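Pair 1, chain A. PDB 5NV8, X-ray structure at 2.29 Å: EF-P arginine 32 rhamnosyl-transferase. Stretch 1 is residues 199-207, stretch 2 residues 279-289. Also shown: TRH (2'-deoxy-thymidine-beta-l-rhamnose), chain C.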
# COMPACT_ATOMS: atom_id res chain seq x y z
N LEU A 199 -3.81 19.73 2.73
CA LEU A 199 -3.67 18.48 1.99
C LEU A 199 -3.09 17.40 2.91
O LEU A 199 -2.07 17.62 3.56
CB LEU A 199 -2.76 18.69 0.78
CG LEU A 199 -2.70 17.55 -0.26
CD1 LEU A 199 -3.92 17.59 -1.17
CD2 LEU A 199 -1.41 17.63 -1.07
N LEU A 200 -3.75 16.25 2.98
CA LEU A 200 -3.37 15.18 3.90
C LEU A 200 -2.61 14.13 3.10
O LEU A 200 -3.12 13.60 2.12
CB LEU A 200 -4.62 14.57 4.56
CG LEU A 200 -4.48 13.80 5.89
CD1 LEU A 200 -3.88 14.67 6.99
CD2 LEU A 200 -5.81 13.19 6.35
N ILE A 201 -1.37 13.85 3.52
CA ILE A 201 -0.46 12.95 2.82
C ILE A 201 0.07 11.93 3.81
O ILE A 201 0.64 12.31 4.85
CB ILE A 201 0.71 13.72 2.16
CG1 ILE A 201 0.21 14.73 1.14
CG2 ILE A 201 1.71 12.73 1.55
CD1 ILE A 201 1.33 15.56 0.52
N SER A 202 -0.13 10.65 3.52
CA SER A 202 0.52 9.59 4.27
C SER A 202 1.78 9.17 3.53
O SER A 202 1.80 9.06 2.30
CB SER A 202 -0.41 8.37 4.46
OG SER A 202 -0.66 7.69 3.24
N LEU A 203 2.86 8.94 4.29
CA LEU A 203 4.13 8.53 3.70
C LEU A 203 4.67 7.34 4.47
O LEU A 203 4.88 7.41 5.68
CB LEU A 203 5.14 9.68 3.70
CG LEU A 203 6.61 9.27 3.66
CD1 LEU A 203 6.96 8.71 2.29
CD2 LEU A 203 7.50 10.47 3.96
N PHE A 204 4.90 6.24 3.75
CA PHE A 204 5.41 5.00 4.31
C PHE A 204 6.36 4.41 3.28
O PHE A 204 5.91 3.91 2.24
CB PHE A 204 4.26 4.04 4.64
CG PHE A 204 4.69 2.63 4.89
CD1 PHE A 204 5.44 2.30 6.01
CD2 PHE A 204 4.32 1.62 4.02
CE1 PHE A 204 5.82 0.98 6.25
CE2 PHE A 204 4.69 0.30 4.25
CZ PHE A 204 5.45 -0.01 5.37
N ALA A 205 7.66 4.49 3.54
CA ALA A 205 8.66 4.10 2.55
C ALA A 205 9.93 3.66 3.27
O ALA A 205 9.97 3.56 4.50
CB ALA A 205 8.92 5.26 1.58
N TYR A 206 10.97 3.40 2.48
CA TYR A 206 12.30 3.10 3.01
C TYR A 206 13.07 4.41 3.16
O TYR A 206 12.48 5.48 3.25
CB TYR A 206 13.01 2.10 2.08
CG TYR A 206 12.16 0.92 1.67
CD1 TYR A 206 12.04 -0.20 2.48
CD2 TYR A 206 11.47 0.93 0.46
CE1 TYR A 206 11.27 -1.28 2.10
CE2 TYR A 206 10.69 -0.14 0.07
CZ TYR A 206 10.60 -1.25 0.89
OH TYR A 206 9.82 -2.31 0.50
N GLU A 207 14.40 4.33 3.20
CA GLU A 207 15.22 5.54 3.18
C GLU A 207 15.29 6.07 1.76
O GLU A 207 15.77 5.38 0.85
CB GLU A 207 16.63 5.27 3.72
CG GLU A 207 16.69 4.61 5.08
CD GLU A 207 16.44 3.12 5.01
OE1 GLU A 207 16.91 2.48 4.06
OE2 GLU A 207 15.75 2.60 5.92
N ASP A 279 -5.41 12.56 0.95
CA ASP A 279 -5.53 12.93 -0.45
C ASP A 279 -4.36 12.43 -1.30
O ASP A 279 -4.44 12.50 -2.53
CB ASP A 279 -5.66 14.45 -0.59
CG ASP A 279 -6.74 15.01 0.31
OD1 ASP A 279 -7.91 14.60 0.18
OD2 ASP A 279 -6.41 15.86 1.17
N PHE A 280 -3.29 11.95 -0.67
CA PHE A 280 -2.14 11.40 -1.38
C PHE A 280 -1.45 10.39 -0.48
O PHE A 280 -1.16 10.70 0.68
CB PHE A 280 -1.17 12.51 -1.79
CG PHE A 280 -0.05 12.04 -2.69
CD1 PHE A 280 -0.30 11.76 -4.02
CD2 PHE A 280 1.23 11.89 -2.20
CE1 PHE A 280 0.72 11.33 -4.85
CE2 PHE A 280 2.26 11.46 -3.02
CZ PHE A 280 2.00 11.18 -4.35
N ASN A 281 -1.20 9.20 -1.00
CA ASN A 281 -0.66 8.10 -0.20
C ASN A 281 0.64 7.61 -0.82
O ASN A 281 0.65 7.09 -1.94
CB ASN A 281 -1.66 6.95 -0.09
CG ASN A 281 -2.92 7.35 0.66
OD1 ASN A 281 -2.89 7.57 1.87
ND2 ASN A 281 -4.04 7.43 -0.06
N ALA A 282 1.74 7.76 -0.08
CA ALA A 282 3.04 7.26 -0.51
C ALA A 282 3.29 5.92 0.17
O ALA A 282 3.49 5.86 1.39
CB ALA A 282 4.14 8.26 -0.16
N VAL A 283 3.27 4.84 -0.61
CA VAL A 283 3.43 3.49 -0.08
C VAL A 283 4.72 2.87 -0.62
O VAL A 283 5.50 3.54 -1.30
CB VAL A 283 2.22 2.60 -0.41
CG1 VAL A 283 1.07 2.88 0.56
CG2 VAL A 283 1.78 2.81 -1.85
N ARG A 284 4.93 1.59 -0.33
CA ARG A 284 6.17 0.92 -0.68
C ARG A 284 5.91 -0.58 -0.75
O ARG A 284 4.80 -1.06 -0.48
CB ARG A 284 7.26 1.22 0.34
CG ARG A 284 7.00 0.53 1.67
CD ARG A 284 8.22 0.50 2.57
NE ARG A 284 8.15 -0.61 3.50
CZ ARG A 284 8.75 -0.63 4.69
NH1 ARG A 284 9.46 0.42 5.08
NH2 ARG A 284 8.63 -1.69 5.48
N GLY A 285 6.95 -1.32 -1.12
CA GLY A 285 6.93 -2.77 -0.96
C GLY A 285 5.90 -3.43 -1.85
O GLY A 285 5.80 -3.14 -3.05
N GLU A 286 5.12 -4.34 -1.26
CA GLU A 286 4.22 -5.20 -2.02
C GLU A 286 2.75 -4.95 -1.69
O GLU A 286 1.97 -4.64 -2.59
CB GLU A 286 4.58 -6.67 -1.77
CG GLU A 286 3.58 -7.66 -2.32
CD GLU A 286 4.22 -8.70 -3.22
OE1 GLU A 286 3.50 -9.61 -3.68
OE2 GLU A 286 5.44 -8.60 -3.45
N ASP A 287 2.36 -5.09 -0.42
CA ASP A 287 0.94 -5.07 -0.08
C ASP A 287 0.39 -3.65 0.02
O ASP A 287 -0.67 -3.35 -0.54
CB ASP A 287 0.70 -5.83 1.23
CG ASP A 287 -0.76 -5.91 1.59
OD1 ASP A 287 -1.53 -6.60 0.87
OD2 ASP A 287 -1.16 -5.29 2.60
N SER A 288 1.10 -2.76 0.72
CA SER A 288 0.66 -1.37 0.80
C SER A 288 0.61 -0.72 -0.58
O SER A 288 -0.20 0.17 -0.82
CB SER A 288 1.57 -0.57 1.72
OG SER A 288 2.84 -0.35 1.13
N PHE A 289 1.48 -1.17 -1.48
CA PHE A 289 1.42 -0.74 -2.88
C PHE A 289 0.05 -1.02 -3.48
O PHE A 289 -0.53 -0.16 -4.15
CB PHE A 289 2.53 -1.46 -3.67
CG PHE A 289 2.49 -1.19 -5.14
CD1 PHE A 289 2.34 0.09 -5.63
CD2 PHE A 289 2.63 -2.24 -6.04
CE1 PHE A 289 2.31 0.33 -6.99
CE2 PHE A 289 2.60 -2.00 -7.40
CZ PHE A 289 2.44 -0.72 -7.87
O4P TRH C . 8.51 -2.86 2.38
P2 TRH C . 7.39 -3.75 2.77
O3P TRH C . 7.28 -3.93 4.38
O1 TRH C . 7.51 -5.22 2.11
C1 TRH C . 8.65 -5.49 1.27
C2 TRH C . 8.52 -6.88 0.62
O2 TRH C . 7.91 -7.81 1.51
C3 TRH C . 9.91 -7.43 0.28
O3 TRH C . 10.50 -8.00 1.46
C4 TRH C . 10.79 -6.30 -0.21
O4 TRH C . 10.17 -5.68 -1.35
OPP TRH C . 5.97 -3.12 2.31
P TRH C . 4.67 -4.05 2.27
O1P TRH C . 4.77 -5.17 1.31
O2P TRH C . 3.41 -3.09 1.94
O5' TRH C . 4.40 -4.55 3.78
C5' TRH C . 3.82 -3.67 4.73
C4' TRH C . 2.76 -4.42 5.51
O4' TRH C . 2.59 -3.72 6.77
C3' TRH C . 1.43 -4.27 4.81
O3' TRH C . 0.48 -5.18 5.38
C2' TRH C . 1.09 -2.87 5.24
C1' TRH C . 1.26 -3.16 6.71
N11 TRH C . 1.14 -1.98 7.60
C21 TRH C . 0.31 -2.05 8.65
O21 TRH C . -0.34 -3.07 8.86
N31 TRH C . 0.19 -0.97 9.51
C41 TRH C . 0.91 0.20 9.31
O41 TRH C . 0.78 1.14 10.08
C51 TRH C . 1.78 0.27 8.22
C5A TRH C . 2.51 1.43 8.00
C61 TRH C . 1.90 -0.82 7.36
O HOH W 1 1.27 5.39 3.46

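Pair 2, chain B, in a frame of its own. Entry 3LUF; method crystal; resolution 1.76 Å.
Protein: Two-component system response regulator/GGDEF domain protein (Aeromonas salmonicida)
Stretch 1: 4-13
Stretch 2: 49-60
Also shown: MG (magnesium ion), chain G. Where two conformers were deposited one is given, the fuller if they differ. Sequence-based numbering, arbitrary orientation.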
# COMPACT_ATOMS: atom_id res chain seq x y z
N LYS B 4 6.52 26.40 0.59
CA LYS B 4 7.26 26.66 -0.70
C LYS B 4 6.58 25.94 -1.84
O LYS B 4 6.04 24.87 -1.62
CB LYS B 4 8.69 26.15 -0.55
CG LYS B 4 9.56 27.07 0.27
CD LYS B 4 9.99 26.45 1.56
CE LYS B 4 10.90 25.28 1.31
NZ LYS B 4 11.97 25.26 2.33
N GLN B 5 6.59 26.51 -3.06
CA GLN B 5 5.89 25.87 -4.16
C GLN B 5 6.72 25.89 -5.44
O GLN B 5 6.18 25.88 -6.53
CB GLN B 5 4.54 26.54 -4.38
CG GLN B 5 3.60 25.82 -5.35
CD GLN B 5 2.29 26.54 -5.53
OE1 GLN B 5 1.67 26.48 -6.60
NE2 GLN B 5 1.84 27.23 -4.48
N LYS B 6 8.04 25.98 -5.29
CA LYS B 6 8.93 26.00 -6.45
C LYS B 6 9.92 24.84 -6.39
O LYS B 6 10.32 24.42 -5.30
CB LYS B 6 9.67 27.34 -6.52
CG LYS B 6 10.25 27.63 -7.90
CD LYS B 6 10.20 29.11 -8.26
CE LYS B 6 10.82 29.97 -7.18
NZ LYS B 6 11.16 31.26 -7.82
N ILE B 7 10.29 24.28 -7.54
CA ILE B 7 11.40 23.30 -7.55
C ILE B 7 12.52 23.76 -8.47
O ILE B 7 12.30 24.57 -9.36
CB ILE B 7 10.99 21.84 -7.91
CG1 ILE B 7 10.46 21.77 -9.34
CG2 ILE B 7 9.96 21.29 -6.89
CD1 ILE B 7 10.82 20.52 -10.04
N LEU B 8 13.71 23.26 -8.19
CA LEU B 8 14.92 23.60 -8.95
C LEU B 8 15.35 22.31 -9.67
O LEU B 8 15.44 21.25 -9.06
CB LEU B 8 16.02 24.04 -7.97
CG LEU B 8 17.39 24.29 -8.66
CD1 LEU B 8 17.23 25.46 -9.60
CD2 LEU B 8 18.50 24.56 -7.61
N ILE B 9 15.69 22.46 -10.94
CA ILE B 9 16.23 21.35 -11.74
C ILE B 9 17.57 21.82 -12.26
O ILE B 9 17.65 22.89 -12.87
CB ILE B 9 15.29 20.98 -12.93
CG1 ILE B 9 13.92 20.52 -12.39
CG2 ILE B 9 15.90 19.82 -13.76
CD1 ILE B 9 12.90 20.30 -13.53
N VAL B 10 18.62 21.05 -12.00
CA VAL B 10 19.93 21.36 -12.61
C VAL B 10 20.38 20.10 -13.35
O VAL B 10 20.72 19.08 -12.74
CB VAL B 10 20.98 21.77 -11.55
CG1 VAL B 10 22.22 22.32 -12.24
CG2 VAL B 10 20.39 22.81 -10.55
N GLU B 11 20.32 20.18 -14.68
CA GLU B 11 20.51 19.02 -15.54
C GLU B 11 20.93 19.51 -16.93
O GLU B 11 20.23 20.30 -17.56
CB GLU B 11 19.18 18.24 -15.65
CG GLU B 11 19.16 17.17 -16.78
CD GLU B 11 20.22 16.08 -16.60
OE1 GLU B 11 20.07 15.26 -15.69
OE2 GLU B 11 21.16 16.00 -17.44
N ASP B 12 22.11 19.07 -17.40
CA ASP B 12 22.58 19.57 -18.68
C ASP B 12 22.06 18.81 -19.89
O ASP B 12 22.20 19.29 -21.00
CB ASP B 12 24.13 19.66 -18.73
CG ASP B 12 24.82 18.31 -18.53
OD1 ASP B 12 24.31 17.49 -17.75
OD2 ASP B 12 25.91 18.06 -19.12
N SER B 13 21.47 17.63 -19.71
CA SER B 13 20.87 16.95 -20.88
C SER B 13 19.66 17.74 -21.33
O SER B 13 18.67 17.85 -20.56
CB SER B 13 20.44 15.53 -20.53
OG SER B 13 19.71 14.97 -21.63
N TYR B 49 12.70 26.99 -2.35
CA TYR B 49 12.48 25.70 -3.07
C TYR B 49 12.10 24.55 -2.18
O TYR B 49 12.69 24.34 -1.13
CB TYR B 49 13.71 25.32 -3.88
CG TYR B 49 14.04 26.34 -4.93
CD1 TYR B 49 13.49 26.25 -6.22
CD2 TYR B 49 14.86 27.42 -4.62
CE1 TYR B 49 13.79 27.20 -7.19
CE2 TYR B 49 15.15 28.38 -5.58
CZ TYR B 49 14.62 28.27 -6.86
OH TYR B 49 14.92 29.22 -7.80
N VAL B 50 11.11 23.80 -2.64
CA VAL B 50 10.74 22.55 -2.00
C VAL B 50 11.89 21.53 -2.04
O VAL B 50 12.21 20.87 -1.03
CB VAL B 50 9.49 21.94 -2.71
CG1 VAL B 50 9.09 20.63 -2.06
CG2 VAL B 50 8.32 22.91 -2.66
N VAL B 51 12.52 21.42 -3.21
CA VAL B 51 13.55 20.41 -3.45
C VAL B 51 14.24 20.78 -4.74
O VAL B 51 13.68 21.51 -5.56
CB VAL B 51 12.87 19.01 -3.61
CG1 VAL B 51 11.95 19.04 -4.84
CG2 VAL B 51 13.88 17.82 -3.60
N ALA B 52 15.45 20.28 -4.90
CA ALA B 52 16.18 20.40 -6.17
C ALA B 52 16.42 19.02 -6.76
O ALA B 52 16.81 18.12 -6.03
CB ALA B 52 17.54 21.08 -5.90
N LEU B 53 16.23 18.86 -8.07
CA LEU B 53 16.59 17.60 -8.76
C LEU B 53 17.93 17.90 -9.40
O LEU B 53 18.02 18.82 -10.20
CB LEU B 53 15.58 17.27 -9.84
CG LEU B 53 14.16 17.11 -9.28
CD1 LEU B 53 13.22 16.76 -10.45
CD2 LEU B 53 14.12 16.04 -8.22
N VAL B 54 18.95 17.17 -8.98
CA VAL B 54 20.34 17.52 -9.26
C VAL B 54 21.07 16.41 -10.01
O VAL B 54 21.26 15.29 -9.47
CB VAL B 54 21.12 17.89 -7.95
CG1 VAL B 54 22.59 18.36 -8.28
CG2 VAL B 54 20.38 19.00 -7.18
N ASP B 55 21.53 16.74 -11.23
CA ASP B 55 22.41 15.88 -12.02
C ASP B 55 23.84 15.81 -11.43
O ASP B 55 24.38 16.82 -10.91
CB ASP B 55 22.42 16.40 -13.45
CG ASP B 55 23.30 15.59 -14.40
OD1 ASP B 55 23.42 14.35 -14.29
OD2 ASP B 55 23.84 16.22 -15.31
N LEU B 56 24.44 14.60 -11.47
CA LEU B 56 25.83 14.43 -11.03
C LEU B 56 26.83 14.76 -12.13
O LEU B 56 28.00 14.99 -11.84
CB LEU B 56 26.08 13.02 -10.47
CG LEU B 56 25.06 12.45 -9.48
CD1 LEU B 56 25.38 11.01 -9.15
CD2 LEU B 56 25.07 13.29 -8.20
N THR B 57 26.38 14.80 -13.39
CA THR B 57 27.31 15.07 -14.47
C THR B 57 27.09 16.47 -15.05
O THR B 57 26.57 16.62 -16.16
CB THR B 57 27.18 14.02 -15.59
OG1 THR B 57 25.83 14.03 -16.12
CG2 THR B 57 27.53 12.66 -15.06
N LEU B 58 27.48 17.51 -14.32
CA LEU B 58 27.20 18.87 -14.80
C LEU B 58 28.47 19.46 -15.40
O LEU B 58 29.57 19.06 -15.02
CB LEU B 58 26.68 19.76 -13.66
CG LEU B 58 25.23 19.40 -13.27
CD1 LEU B 58 24.91 20.08 -11.91
CD2 LEU B 58 24.22 19.73 -14.39
N PRO B 59 28.33 20.42 -16.34
CA PRO B 59 29.55 20.94 -16.99
C PRO B 59 30.50 21.58 -15.99
O PRO B 59 31.72 21.49 -16.13
CB PRO B 59 29.02 22.01 -17.90
CG PRO B 59 27.65 21.61 -18.26
CD PRO B 59 27.10 20.87 -17.02
N ASP B 60 29.94 22.24 -14.99
CA ASP B 60 30.73 22.89 -13.93
C ASP B 60 30.68 22.10 -12.60
O ASP B 60 31.12 22.58 -11.52
CB ASP B 60 30.31 24.36 -13.78
CG ASP B 60 28.81 24.53 -13.54
OD1 ASP B 60 28.07 23.52 -13.57
OD2 ASP B 60 28.38 25.71 -13.38
MG MG G . 24.92 15.69 -16.98
O HOH W 2 12.00 21.99 1.56
O HOH W 3 23.36 14.55 -17.70
O HOH W 4 26.05 15.44 -18.75

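The sharpest difference lies where R284(A) and D55(B) fall on the same position with opposite charge. Each CA-to-CB bond points toward the other stretch, but the arginine of pair 1 is held between aromatic rings and reaches a sugar nucleotide, while the aspartate of pair 2 joins a magnesium site.

Beneath this divergence runs one scaffold: two neighbouring parallel strands, their axes 4.7 Å apart at 3° in pair 1 and 4.6 Å apart at 8° in pair 2. Fourteen central residues superpose at 0.9 Å. The matched bridges are S202(A) with N281(A) and L203(A) with A282(A), against L8(B) with A52(B) and I9(B) with L53(B). The ladder is also conserved in its pattern, because S202(A) and L8(B) each donate and accept. In pair 1, S202(A) N gives to F280(A) O at 3.0 Å and A282(A) N gives to S202(A) O at 2.7 Å; in pair 2, L8(B) N gives to V51(B) O at 3.2 Å and L53(B) N to L8(B) O at 2.7 Å. One step on, F204(A) N to A282(A) O at 2.8 Å matches V10(B) N to L53(B) O at 2.9 Å.

On the two faces of the sheet the side chains use this frame differently. On the face carrying S202(A) and N281(A), pair 1 places a polar pair, S202(A) OG donating to N281(A) OD1 at 2.6 Å. The same positions in pair 2 are apolar, with L8(B) CB 3.9 Å from A52(B) CB. On the other face the first strand keeps a large residue and the second gains bulk: L203(A) CD1 meets the small A282(A) CB at 3.8 Å, whereas I9(B) CG1 is 4.3 Å from CD1 of the longer L53(B).

Around this position both contacts build a site from residues of both stretches. In pair 1, R284(A) CD lies over the faces of F204(A) and Y206(A), 4.1 and 3.5 Å from their ring centroids, and its guanidinium stacks flat on Y206(A), planes at 3°. The opposite face of the F204(A) ring receives the ligand, F204(A) CD1 lying 3.6 Å from TRH C5A. Thus positioned, R284(A) NH2 donates to TRH O3P at 2.8 Å, and Y206(A) OH makes a very short bond of 2.4 Å to TRH O4P. G285(A), at positive phi, leaves room: an ideal CB there would clash with TRH OPP.

In pair 2, V10(B), at the position of F204(A), packs its CG1 against L58(B) CD1 at 3.5 Å. D12(B), matching Y206(A), brings OD1 to 2.8 Å from D55(B) OD2, a close approach of two acceptors that the shared magnesium makes tolerable. The ion binds D12(B) OD1 at 2.0 Å and D55(B) OD2 at 2.1 Å, and T57(B) O, T57(B) OG1 and two waters complete six ligands. E11(B) contributes through water 3, which donates to E11(B) OE2 at 2.6 Å.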